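Local coordinates for protein oxidoreductase (Thermotoga maritima, PDB 1ZH8) that probably catalyses the NADP-dependent oxidation or reduction of an alcohol or carbonyl substrate, as a member of the GFO/IDH/MocA oxidoreductase family, at residues 201-206 with 248-253. Numbering follows the deposited sequence.
Sequences VHHAAA and YTISYS. With NAP (NADP nicotinamide-adenine-dinucleotide phosphate), chain D.
His-203 reaches out from helix 195-211 to meet the phenol of Tyr-248, which stands on the sheet strand 245-251. Their side chains cross at about a right angle, yet the two rings are only tilted, with planes at 51°. Joining them is a hydrogen bond of 2.7 Å between His-203 ND1 and Tyr-248 OH; the hydroxyl lies at the imidazole edge, near its plane, and either atom could be the donor. A chi1 of 161°, which sets CG opposite the backbone N, brings the Tyr-248 ring up to His-203, and Tyr-248 CE1 packs 3.7 Å from His-203 CB. Farther round the imidazole, Ile-250 CD1 comes obliquely to within 3.4 Å of His-203 CE1. Tyr-252 OH lies 3.8 Å from His-203 CE1, while Trp-168 meets the ring edge-to-face. With an alanine in place of His-203, the buried Tyr-248 hydroxyl would probably lose this partner, and a gap would open beside Ile-250 CD1. One residue back, His-202 meets N7N of the NADP carboxamide with its ring edge, in plane, CE1 3.5 Å from N7N, and its ND1 is hydrogen-bonded to Glu-140. Adjacent histidines thus have different partners: His-202 the cofactor, His-203 the sheet, through the one hydrogen bond between the two segments.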
# COMPACT_ATOMS: atom_id res chain seq x y z
N VAL A 201 -5.87 -2.86 16.53
CA VAL A 201 -6.56 -4.13 16.79
C VAL A 201 -7.95 -4.22 16.08
O VAL A 201 -8.29 -5.26 15.53
CB VAL A 201 -6.57 -4.50 18.30
CG1 VAL A 201 -5.13 -4.69 18.78
CG2 VAL A 201 -7.30 -3.44 19.16
N HIS A 202 -8.70 -3.13 16.04
CA HIS A 202 -9.95 -3.09 15.26
C HIS A 202 -9.74 -3.49 13.80
O HIS A 202 -10.44 -4.37 13.27
CB HIS A 202 -10.58 -1.70 15.27
CG HIS A 202 -11.07 -1.28 16.62
ND1 HIS A 202 -12.00 -2.01 17.33
CD2 HIS A 202 -10.77 -0.21 17.38
CE1 HIS A 202 -12.24 -1.40 18.48
NE2 HIS A 202 -11.51 -0.31 18.53
N HIS A 203 -8.79 -2.83 13.16
CA HIS A 203 -8.50 -3.09 11.77
C HIS A 203 -8.00 -4.54 11.52
O HIS A 203 -8.43 -5.19 10.55
CB HIS A 203 -7.57 -2.01 11.22
CG HIS A 203 -7.94 -0.62 11.68
ND1 HIS A 203 -7.01 0.28 12.16
CD2 HIS A 203 -9.15 -0.02 11.81
CE1 HIS A 203 -7.63 1.39 12.53
NE2 HIS A 203 -8.93 1.24 12.33
N ALA A 204 -7.14 -5.07 12.39
CA ALA A 204 -6.70 -6.45 12.25
C ALA A 204 -7.89 -7.40 12.41
O ALA A 204 -8.03 -8.40 11.67
CB ALA A 204 -5.61 -6.78 13.27
N ALA A 205 -8.77 -7.07 13.36
CA ALA A 205 -9.93 -7.90 13.58
C ALA A 205 -10.73 -8.01 12.27
O ALA A 205 -11.04 -9.13 11.81
CB ALA A 205 -10.78 -7.34 14.72
N ALA A 206 -10.97 -6.87 11.64
CA ALA A 206 -11.76 -6.84 10.41
C ALA A 206 -11.08 -7.59 9.27
O ALA A 206 -11.72 -8.39 8.58
CB ALA A 206 -12.09 -5.42 10.00
N TYR A 248 -2.06 -2.03 4.34
CA TYR A 248 -2.81 -1.35 5.37
C TYR A 248 -1.97 -0.16 5.78
O TYR A 248 -0.82 -0.35 6.23
CB TYR A 248 -3.07 -2.29 6.55
CG TYR A 248 -3.44 -1.62 7.87
CD1 TYR A 248 -4.66 -0.95 8.03
CD2 TYR A 248 -2.59 -1.70 8.96
CE1 TYR A 248 -4.98 -0.36 9.22
CE2 TYR A 248 -2.92 -1.12 10.19
CZ TYR A 248 -4.11 -0.45 10.31
OH TYR A 248 -4.44 0.12 11.52
N THR A 249 -2.52 1.05 5.57
CA THR A 249 -1.85 2.32 5.89
C THR A 249 -2.79 3.20 6.72
O THR A 249 -3.97 3.35 6.39
CB THR A 249 -1.46 3.08 4.62
OG1 THR A 249 -0.50 2.33 3.90
CG2 THR A 249 -0.86 4.41 4.93
N ILE A 250 -2.28 3.78 7.81
CA ILE A 250 -3.10 4.65 8.64
C ILE A 250 -2.28 5.77 9.23
O ILE A 250 -1.13 5.58 9.62
CB ILE A 250 -3.83 3.87 9.74
CG1 ILE A 250 -4.78 4.78 10.55
CG2 ILE A 250 -2.83 3.16 10.66
CD1 ILE A 250 -5.80 4.00 11.40
N SER A 251 -2.89 6.96 9.29
CA SER A 251 -2.35 8.09 10.03
C SER A 251 -3.41 8.50 11.02
O SER A 251 -4.53 8.78 10.64
CB SER A 251 -2.06 9.27 9.12
OG SER A 251 -1.64 10.38 9.89
N TYR A 252 -3.08 8.51 12.29
CA TYR A 252 -4.05 8.98 13.25
C TYR A 252 -4.16 10.51 13.26
O TYR A 252 -5.16 11.04 13.74
CB TYR A 252 -3.75 8.42 14.62
CG TYR A 252 -4.13 6.98 14.70
CD1 TYR A 252 -3.28 5.99 14.24
CD2 TYR A 252 -5.36 6.59 15.26
CE1 TYR A 252 -3.63 4.63 14.31
CE2 TYR A 252 -5.73 5.26 15.33
CZ TYR A 252 -4.86 4.29 14.86
OH TYR A 252 -5.21 2.96 14.93
N SER A 253 -3.18 11.21 12.69
CA SER A 253 -3.14 12.68 12.82
C SER A 253 -3.49 13.45 11.54
O SER A 253 -3.98 14.56 11.61
CB SER A 253 -1.77 13.11 13.37
OG SER A 253 -1.23 14.21 12.67
PA NAP D . -10.68 6.71 29.72
O1A NAP D . -11.69 7.75 29.41
O2A NAP D . -9.41 7.25 30.25
O5B NAP D . -11.35 5.63 30.69
C5B NAP D . -10.57 4.93 31.64
C4B NAP D . -11.33 4.93 32.95
O4B NAP D . -10.70 4.05 33.88
C3B NAP D . -11.34 6.31 33.60
O3B NAP D . -12.59 6.41 34.22
C2B NAP D . -10.23 6.16 34.63
O2B NAP D . -10.06 7.04 35.74
C1B NAP D . -10.49 4.75 35.10
N9A NAP D . -9.35 4.21 35.83
C8A NAP D . -8.01 4.49 35.63
N7A NAP D . -7.30 3.76 36.52
C5A NAP D . -8.16 3.03 37.27
C6A NAP D . -7.99 2.13 38.31
N6A NAP D . -6.78 1.85 38.77
N1A NAP D . -9.08 1.51 38.88
C2A NAP D . -10.34 1.81 38.42
N3A NAP D . -10.52 2.71 37.40
C4A NAP D . -9.45 3.30 36.84
O3 NAP D . -10.34 5.90 28.38
PN NAP D . -11.44 5.15 27.48
O1N NAP D . -12.78 5.01 28.12
O2N NAP D . -11.23 5.81 26.19
O5D NAP D . -10.87 3.65 27.32
C5D NAP D . -11.04 2.63 28.29
C4D NAP D . -10.98 1.28 27.59
O4D NAP D . -11.96 1.24 26.57
C3D NAP D . -9.62 1.07 26.91
O3D NAP D . -9.17 -0.25 27.07
C2D NAP D . -9.88 1.33 25.44
O2D NAP D . -9.03 0.59 24.60
C1D NAP D . -11.35 0.94 25.32
N1N NAP D . -11.99 1.65 24.22
C2N NAP D . -12.55 0.91 23.22
C3N NAP D . -13.17 1.54 22.13
C7N NAP D . -13.99 0.74 21.15
O7N NAP D . -14.54 1.45 20.07
N7N NAP D . -14.18 -0.59 21.30
C4N NAP D . -13.21 2.94 22.08
C5N NAP D . -12.64 3.69 23.12
C6N NAP D . -12.02 3.03 24.19
P2B NAP D . -11.04 8.11 36.45
O1X NAP D . -11.93 7.44 37.48
O2X NAP D . -11.93 8.80 35.44
O3X NAP D . -10.10 9.09 37.11